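Local coordinates for glutathione S-transferase (Cupriavidus metallidurans, PDB 4MK3), which probably conjugates glutathione to electrophilic substrates as a transferase, and here holds glutathione sulfinic acid in its binding site, at residues Val71-Leu74 against Gly80-Phe83; Arg38-Glu43 against Glu90-Leu95. All blocks are in the same frame, centred on the assembly; numbering follows the deposited sequence. Where two conformers were deposited one is given.

Contact 1: residues Val71-Leu74 against Gly80-Phe83. With GSF (L-gamma-glutamyl-3-sulfino-L-alanylglycine), chain E.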
ATOM      1  N   VAL A  71      -3.985  -6.451 -10.012  1.00 16.46           N
ATOM      2  CA  VAL A  71      -3.987  -7.737  -9.335  1.00 17.49           C
ATOM      3  C   VAL A  71      -2.929  -7.711  -8.240  1.00 15.91           C
ATOM      4  O   VAL A  71      -1.930  -6.988  -8.357  1.00 17.09           O
ATOM      5  CB  VAL A  71      -3.716  -8.916 -10.293  1.00 16.62           C
ATOM      6  CG1 VAL A  71      -4.894  -9.101 -11.223  1.00 19.01           C
ATOM      7  CG2 VAL A  71      -2.428  -8.723 -11.080  1.00 20.99           C
ATOM      8  N   PRO A  72      -3.124  -8.509  -7.179  1.00 14.86           N
ATOM      9  CA  PRO A  72      -4.200  -9.469  -6.969  1.00 15.98           C
ATOM     10  C   PRO A  72      -5.511  -8.845  -6.549  1.00 15.90           C
ATOM     11  O   PRO A  72      -5.570  -7.772  -5.947  1.00 15.24           O
ATOM     12  CB  PRO A  72      -3.674 -10.350  -5.829  1.00 15.70           C
ATOM     13  CG  PRO A  72      -2.717  -9.440  -5.068  1.00 15.34           C
ATOM     14  CD  PRO A  72      -2.103  -8.576  -6.107  1.00 14.60           C
ATOM     15  N   CYS A  73      -6.577  -9.572  -6.870  1.00 14.97           N
ATOM     16  CA  CYS A  73      -7.908  -9.232  -6.398  1.00 14.43           C
ATOM     17  C   CYS A  73      -8.611 -10.547  -6.093  1.00 14.72           C
ATOM     18  O   CYS A  73      -8.675 -11.453  -6.937  1.00 16.38           O
ATOM     19  CB  CYS A  73      -8.673  -8.417  -7.449  1.00 16.38           C
ATOM     20  SG  CYS A  73     -10.320  -7.929  -6.908  1.00 17.67           S
ATOM     21  N   LEU A  74      -9.113 -10.681  -4.866  1.00 17.17           N
ATOM     22  CA  LEU A  74      -9.843 -11.868  -4.443  1.00 17.13           C
ATOM     23  C   LEU A  74     -11.335 -11.606  -4.528  1.00 19.68           C
ATOM     24  O   LEU A  74     -11.827 -10.611  -4.005  1.00 21.05           O
ATOM     25  CB  LEU A  74      -9.469 -12.215  -3.000  1.00 19.63           C
ATOM     26  CG  LEU A  74     -10.025 -13.517  -2.441  1.00 23.09           C
ATOM     27  CD1 LEU A  74      -9.297 -14.721  -3.032  1.00 29.04           C
ATOM     28  CD2 LEU A  74      -9.928 -13.510  -0.911  1.00 27.70           C
ATOM     29  N   GLY A  80     -18.280 -10.418  -3.498  1.00 30.40           N
ATOM     30  CA  GLY A  80     -17.526  -9.326  -2.909  1.00 29.34           C
ATOM     31  C   GLY A  80     -16.082  -9.354  -3.361  1.00 26.40           C
ATOM     32  O   GLY A  80     -15.449 -10.408  -3.339  1.00 30.38           O
ATOM     33  N   ALA A  81     -15.530  -8.198  -3.728  1.00 22.87           N
ATOM     34  CA  ALA A  81     -14.152  -8.118  -4.206  1.00 19.39           C
ATOM     35  C   ALA A  81     -13.236  -7.528  -3.146  1.00 20.12           C
ATOM     36  O   ALA A  81     -13.604  -6.532  -2.523  1.00 26.26           O
ATOM     37  CB  ALA A  81     -14.086  -7.284  -5.490  1.00 29.71           C
ATOM     38  N   VAL A  82     -12.074  -8.145  -2.967  1.00 17.30           N
ATOM     39  CA  VAL A  82     -11.103  -7.755  -1.937  1.00 16.53           C
ATOM     40  C   VAL A  82      -9.776  -7.391  -2.611  1.00 16.87           C
ATOM     41  O   VAL A  82      -9.237  -8.147  -3.427  1.00 17.07           O
ATOM     42  CB  VAL A  82     -10.822  -8.932  -0.943  1.00 18.55           C
ATOM     43  CG1 VAL A  82      -9.768  -8.537   0.104  1.00 23.20           C
ATOM     44  CG2 VAL A  82     -12.085  -9.426  -0.280  1.00 24.83           C
ATOM     45  N   PHE A  83      -9.213  -6.251  -2.209  1.00 15.19           N
ATOM     46  CA  PHE A  83      -7.909  -5.792  -2.668  1.00 15.31           C
ATOM     47  C   PHE A  83      -7.425  -4.798  -1.609  1.00 13.46           C
ATOM     48  O   PHE A  83      -8.241  -4.355  -0.800  1.00 14.16           O
ATOM     49  CB  PHE A  83      -8.049  -5.136  -4.068  1.00 15.36           C
ATOM     50  CG  PHE A  83      -9.083  -4.055  -4.120  1.00 14.55           C
ATOM     51  CD1 PHE A  83      -8.788  -2.748  -3.808  1.00 15.46           C
ATOM     52  CD2 PHE A  83     -10.398  -4.348  -4.479  1.00 14.87           C
ATOM     53  CE1 PHE A  83      -9.752  -1.754  -3.814  1.00 17.58           C
ATOM     54  CE2 PHE A  83     -11.355  -3.366  -4.515  1.00 16.41           C
ATOM     55  CZ  PHE A  83     -11.051  -2.057  -4.168  1.00 17.61           C
TER
HETATM   56  CB1 GSF E 304      -0.143  -3.263  -5.928  1.00 16.61           C
HETATM   57  CG1 GSF E 304      -0.484  -4.326  -6.963  1.00 16.22           C
HETATM   58  CD1 GSF E 304       0.045  -3.985  -8.339  1.00 17.59           C
HETATM   59  OE1 GSF E 304       0.525  -2.907  -8.630  1.00 20.10           O
HETATM   60  C1  GSF E 304      -0.955  -4.573  -3.982  1.00 16.47           C
HETATM   61  O11 GSF E 304      -1.578  -5.598  -4.357  1.00 15.91           O
HETATM   62  O12 GSF E 304      -0.204  -4.645  -2.973  1.00 15.70           O
HETATM   63  N1  GSF E 304      -0.847  -2.145  -3.871  1.00 16.24           N
HETATM   64  CA1 GSF E 304      -1.108  -3.285  -4.746  1.00 15.16           C
HETATM   65  N2  GSF E 304      -0.023  -4.997  -9.285  1.00 18.43           N
HETATM   66  CA2 GSF E 304       0.396  -4.766 -10.627  1.00 17.64           C
HETATM   67  CB2 GSF E 304       0.769  -6.059 -11.274  1.00 18.46           C
HETATM   68  SG2 GSF E 304       2.337  -6.682 -10.784  1.00 26.42           S
HETATM   69  O1S GSF E 304       2.779  -7.577 -11.867  1.00 36.97           O
HETATM   70  O2S GSF E 304       2.188  -7.389  -9.478  1.00 28.97           O
HETATM   71  C2  GSF E 304      -0.768  -4.300 -11.474  1.00 18.79           C
HETATM   72  O2  GSF E 304      -1.846  -4.887 -11.431  1.00 18.03           O
HETATM   73  N3  GSF E 304      -0.562  -3.204 -12.303  1.00 19.30           N
HETATM   74  CA3 GSF E 304      -1.618  -2.764 -13.169  1.00 18.38           C
HETATM   75  C3  GSF E 304      -1.765  -1.238 -13.178  1.00 20.89           C
HETATM   76  O31 GSF E 304      -2.506  -0.716 -14.064  1.00 22.42           O
HETATM   77  O32 GSF E 304      -1.176  -0.520 -12.342  1.00 24.58           O

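Contact 2: residues Arg38-Glu43 against Glu90-Leu95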
ATOM      1  N   ARG A  38      -0.635 -15.782  -2.827  0.64 14.63           N
ATOM      2  CA  ARG A  38      -0.657 -17.199  -3.106  0.64 14.73           C
ATOM      3  C   ARG A  38       0.146 -17.996  -2.081  0.64 14.71           C
ATOM      4  O   ARG A  38      -0.264 -19.084  -1.679  0.64 15.52           O
ATOM      5  CB  ARG A  38      -0.164 -17.464  -4.513  0.64 14.95           C
ATOM      6  CG  ARG A  38      -1.027 -16.804  -5.567  0.64 15.21           C
ATOM      7  CD  ARG A  38      -0.441 -17.017  -6.914  0.64 17.56           C
ATOM      8  NE  ARG A  38      -0.432 -18.424  -7.249  0.64 18.18           N
ATOM      9  CZ  ARG A  38       0.420 -18.970  -8.095  0.64 24.82           C
ATOM     10  NH1 ARG A  38       1.344 -18.211  -8.645  0.64 19.69           N
ATOM     11  NH2 ARG A  38       0.352 -20.266  -8.372  0.64 27.48           N
ATOM     12  N   VAL A  39       1.273 -17.451  -1.646  1.00 15.36           N
ATOM     13  CA  VAL A  39       2.050 -18.105  -0.589  1.00 14.62           C
ATOM     14  C   VAL A  39       1.236 -18.178   0.705  1.00 14.45           C
ATOM     15  O   VAL A  39       1.184 -19.224   1.343  1.00 15.10           O
ATOM     16  CB  VAL A  39       3.407 -17.416  -0.385  1.00 14.08           C
ATOM     17  CG1 VAL A  39       4.075 -17.893   0.912  1.00 14.19           C
ATOM     18  CG2 VAL A  39       4.313 -17.670  -1.599  1.00 15.15           C
ATOM     19  N   VAL A  40       0.582 -17.083   1.078  1.00 14.51           N
ATOM     20  CA  VAL A  40      -0.253 -17.094   2.256  1.00 14.98           C
ATOM     21  C   VAL A  40      -1.336 -18.168   2.097  1.00 15.48           C
ATOM     22  O   VAL A  40      -1.548 -18.996   2.976  1.00 16.79           O
ATOM     23  CB  VAL A  40      -0.900 -15.718   2.506  1.00 16.22           C
ATOM     24  CG1 VAL A  40      -1.968 -15.818   3.588  1.00 18.07           C
ATOM     25  CG2 VAL A  40       0.179 -14.702   2.904  1.00 17.32           C
ATOM     26  N   LEU A  41      -2.045 -18.174   0.974  1.00 17.52           N
ATOM     27  CA  LEU A  41      -3.107 -19.163   0.798  1.00 16.56           C
ATOM     28  C   LEU A  41      -2.597 -20.595   0.869  1.00 17.13           C
ATOM     29  O   LEU A  41      -3.236 -21.465   1.438  1.00 18.70           O
ATOM     30  CB  LEU A  41      -3.852 -18.933  -0.514  1.00 17.93           C
ATOM     31  CG  LEU A  41      -4.629 -17.612  -0.548  1.00 17.52           C
ATOM     32  CD1 LEU A  41      -5.016 -17.243  -1.959  1.00 19.09           C
ATOM     33  CD2 LEU A  41      -5.880 -17.720   0.305  1.00 20.82           C
ATOM     34  N   ALA A  42      -1.420 -20.844   0.314  1.00 16.87           N
ATOM     35  CA  ALA A  42      -0.825 -22.170   0.382  1.00 17.78           C
ATOM     36  C   ALA A  42      -0.433 -22.544   1.816  1.00 17.99           C
ATOM     37  O   ALA A  42      -0.700 -23.650   2.271  1.00 20.21           O
ATOM     38  CB  ALA A  42       0.384 -22.236  -0.518  1.00 17.58           C
ATOM     39  N   GLU A  43       0.203 -21.610   2.513  1.00 18.52           N
ATOM     40  CA  GLU A  43       0.608 -21.875   3.892  1.00 19.62           C
ATOM     41  C   GLU A  43      -0.606 -22.193   4.769  1.00 20.70           C
ATOM     42  O   GLU A  43      -0.526 -23.061   5.655  1.00 22.14           O
ATOM     43  CB  GLU A  43       1.361 -20.681   4.487  1.00 17.80           C
ATOM     44  CG  GLU A  43       2.681 -20.329   3.823  1.00 17.11           C
ATOM     45  CD  GLU A  43       3.841 -21.234   4.168  1.00 16.77           C
ATOM     46  OE1 GLU A  43       3.688 -22.138   5.022  1.00 23.10           O
ATOM     47  OE2 GLU A  43       4.936 -21.034   3.586  1.00 17.19           O
ATOM     48  N   GLU A  90      -4.124 -10.285   5.017  1.00 16.85           N
ATOM     49  CA  GLU A  90      -4.670 -10.158   6.370  1.00 18.64           C
ATOM     50  C   GLU A  90      -5.960 -10.949   6.548  1.00 20.64           C
ATOM     51  O   GLU A  90      -6.171 -11.620   7.554  1.00 21.99           O
ATOM     52  CB  GLU A  90      -4.880  -8.671   6.689  1.00 19.02           C
ATOM     53  CG  GLU A  90      -5.625  -8.362   7.977  1.00 25.13           C
ATOM     54  CD  GLU A  90      -5.927  -6.882   8.133  1.00 34.84           C
ATOM     55  OE1 GLU A  90      -6.141  -6.186   7.102  1.00 33.51           O
ATOM     56  OE2 GLU A  90      -5.961  -6.417   9.290  1.00 52.67           O
ATOM     57  N   TYR A  91      -6.837 -10.861   5.561  1.00 19.70           N
ATOM     58  CA  TYR A  91      -8.083 -11.585   5.629  1.00 22.64           C
ATOM     59  C   TYR A  91      -7.857 -13.099   5.531  1.00 21.11           C
ATOM     60  O   TYR A  91      -8.436 -13.864   6.303  1.00 22.66           O
ATOM     61  CB  TYR A  91      -9.005 -11.105   4.528  1.00 22.95           C
ATOM     62  CG  TYR A  91     -10.342 -11.801   4.548  1.00 29.91           C
ATOM     63  CD1 TYR A  91     -11.162 -11.741   5.666  1.00 26.87           C
ATOM     64  CD2 TYR A  91     -10.768 -12.532   3.463  1.00 25.78           C
ATOM     65  CE1 TYR A  91     -12.379 -12.378   5.693  1.00 33.04           C
ATOM     66  CE2 TYR A  91     -11.989 -13.176   3.477  1.00 24.86           C
ATOM     67  CZ  TYR A  91     -12.779 -13.092   4.595  1.00 27.49           C
ATOM     68  OH  TYR A  91     -13.996 -13.733   4.618  1.00 33.87           O
ATOM     69  N   ALA A  92      -7.009 -13.531   4.601  1.00 18.50           N
ATOM     70  CA  ALA A  92      -6.737 -14.958   4.448  1.00 21.08           C
ATOM     71  C   ALA A  92      -6.191 -15.578   5.739  1.00 19.60           C
ATOM     72  O   ALA A  92      -6.506 -16.709   6.081  1.00 20.54           O
ATOM     73  CB  ALA A  92      -5.775 -15.196   3.305  1.00 21.98           C
ATOM     74  N   ASP A  93      -5.349 -14.835   6.455  1.00 19.26           N
ATOM     75  CA  ASP A  93      -4.812 -15.342   7.707  1.00 20.02           C
ATOM     76  C   ASP A  93      -5.892 -15.691   8.735  1.00 20.48           C
ATOM     77  O   ASP A  93      -5.678 -16.533   9.601  1.00 22.24           O
ATOM     78  CB  ASP A  93      -3.810 -14.347   8.315  1.00 18.60           C
ATOM     79  CG  ASP A  93      -2.904 -14.994   9.338  1.00 21.40           C
ATOM     80  OD1 ASP A  93      -2.461 -16.146   9.121  1.00 20.52           O
ATOM     81  OD2 ASP A  93      -2.641 -14.365  10.388  1.00 24.47           O
ATOM     82  N   THR A  94      -7.056 -15.047   8.644  1.00 21.73           N
ATOM     83  CA  THR A  94      -8.138 -15.327   9.593  1.00 24.30           C
ATOM     84  C   THR A  94      -8.998 -16.511   9.176  1.00 24.45           C
ATOM     85  O   THR A  94      -9.839 -16.979   9.949  1.00 28.07           O
ATOM     86  CB  THR A  94      -9.114 -14.155   9.776  1.00 29.04           C
ATOM     87  OG1 THR A  94      -9.960 -14.029   8.622  1.00 30.50           O
ATOM     88  CG2 THR A  94      -8.380 -12.864  10.042  1.00 27.09           C
ATOM     89  N   LEU A  95      -8.810 -17.003   7.957  1.00 27.53           N
ATOM     90  CA  LEU A  95      -9.748 -17.992   7.420  1.00 27.59           C
ATOM     91  C   LEU A  95      -9.486 -19.435   7.873  1.00 30.23           C
ATOM     92  O   LEU A  95     -10.332 -20.311   7.704  1.00 34.29           O
ATOM     93  CB  LEU A  95      -9.751 -17.937   5.892  1.00 33.28           C
ATOM     94  CG  LEU A  95     -10.352 -16.679   5.264  1.00 32.67           C
ATOM     95  CD1 LEU A  95     -10.271 -16.785   3.754  1.00 34.80           C
ATOM     96  CD2 LEU A  95     -11.799 -16.461   5.700  1.00 36.35           C
TER

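Contact 1: residues Val71-Leu74 against Gly80-Phe83
The Phe83 ring meets the opposite strand obliquely, through Cys73, whose SG lies 4.3 Å from Phe83 CD2. The Phe83 side chain also packs on Asn66 of its own chain and on Cys114 of the second subunit. With chi1 at 53°, Phe83 CG sits between its own backbone N and carbonyl carbon, which turns the ring away from residues 71-74 while CB stays near Pro72 O. Cys73 SG, anti to its backbone N, also reaches the methyl of Ala81, 4.1 Å from SG to CB, so one sulfur touches both residues that flank Val82.

The flat peptide groups make the firmer link. Leu74 and Val82 form an antiparallel hydrogen-bonded pair: Leu74 N gives its hydrogen to Val82 O at 2.9 Å, in the plane of that carbonyl, and Val82 N returns one to Leu74 O at 2.7 Å, with a C=O...N angle of 161°. The Leu74 and Val82 side chains project from the same face of the sheet, Leu74 CB lying 4.1 Å from Val82 CB. There Val82 packs on Val87 and Ile88 of helix 85-94, and Leu74 on Leu25 of the neighbouring strand.

Before the pairing starts, the cis peptide bond ahead of Pro72 turns the Val71 backbone toward the ligand. Val71 N donates to GSF O2 at 3.0 Å and Val71 O accepts from GSF N2 at 2.9 Å, so the sulfinoalanyl unit of the ligand is held by both backbone polar groups of Val71, while the glutamyl carboxylate of the ligand passes Pro72, with GSF O11 3.5 Å from Pro72 CD. A cis-proline leading into a beta hairpin, with the residue before it pairing with the cysteinyl part of glutathione, is the hallmark of the thioredoxin-like N-terminal domain of glutathione transferases.

Contact 2: residues Arg38-Glu43 against Glu90-Leu95
Val40 and Leu41 converge on one methyl group, Ala92 CB, from different directions. Val40 points toward the other helix; with CG1 anti to the backbone N (chi1 169°), that branch meets Ala92 CB at 3.9 Å, tip to tip. Leu41 leaves its helix at a slant and reaches across with its far end: CG lies anti to the carbonyl carbon (chi1 -66°), and CD2 arrives 3.9 Å from the same Ala92 CB. The short alanine side chain lets the backbones approach closely, Leu41 CA and Ala92 CA being 6.6 Å apart.

Outside the two segments, Leu177 of helix 177-192 packs on Val40 and Tyr48 on Leu41. On the other helix, Tyr91 O takes two donors from Thr94, its N and its OG1, the hydroxyl lying in the carbonyl plane on a lone pair, with Thr94 OG1 2.8 Å from Tyr91 O. Thr94 OG1 is also hydrogen-bonded to Ser106 of the second subunit.

The touching atoms are all methyl carbons, so shape and burial hold the two segments together here; a polar tie between the helices comes from the salt bridge of Asp93 OD1 with Lys44.

In the fold
Contacts 1 and 2 belong to the same thioredoxin-like domain, their centres 13 Å apart and their nearest atoms about 5 Å apart without touching. Contact 1 pairs the two strands of the hairpin at the sheet's edge; contact 2 joins two helices that pack on that sheet. Pro72 of contact 1 rests on Val37 of helix 32-44 and Ile88 of helix 85-94, the two helices of contact 2, just ahead of the segments that meet there. Strand 81-82 leads into helix 85-94, and on the way Asp84 and Ser85 bind the ligand. Contact 1 touches glutathione sulfinic acid through Val71 and Pro72, whereas the Val40 side chain lies about 12 Å from it. Both contacts reach the second subunit, whose Arg148 and Lys152 also grip this ligand.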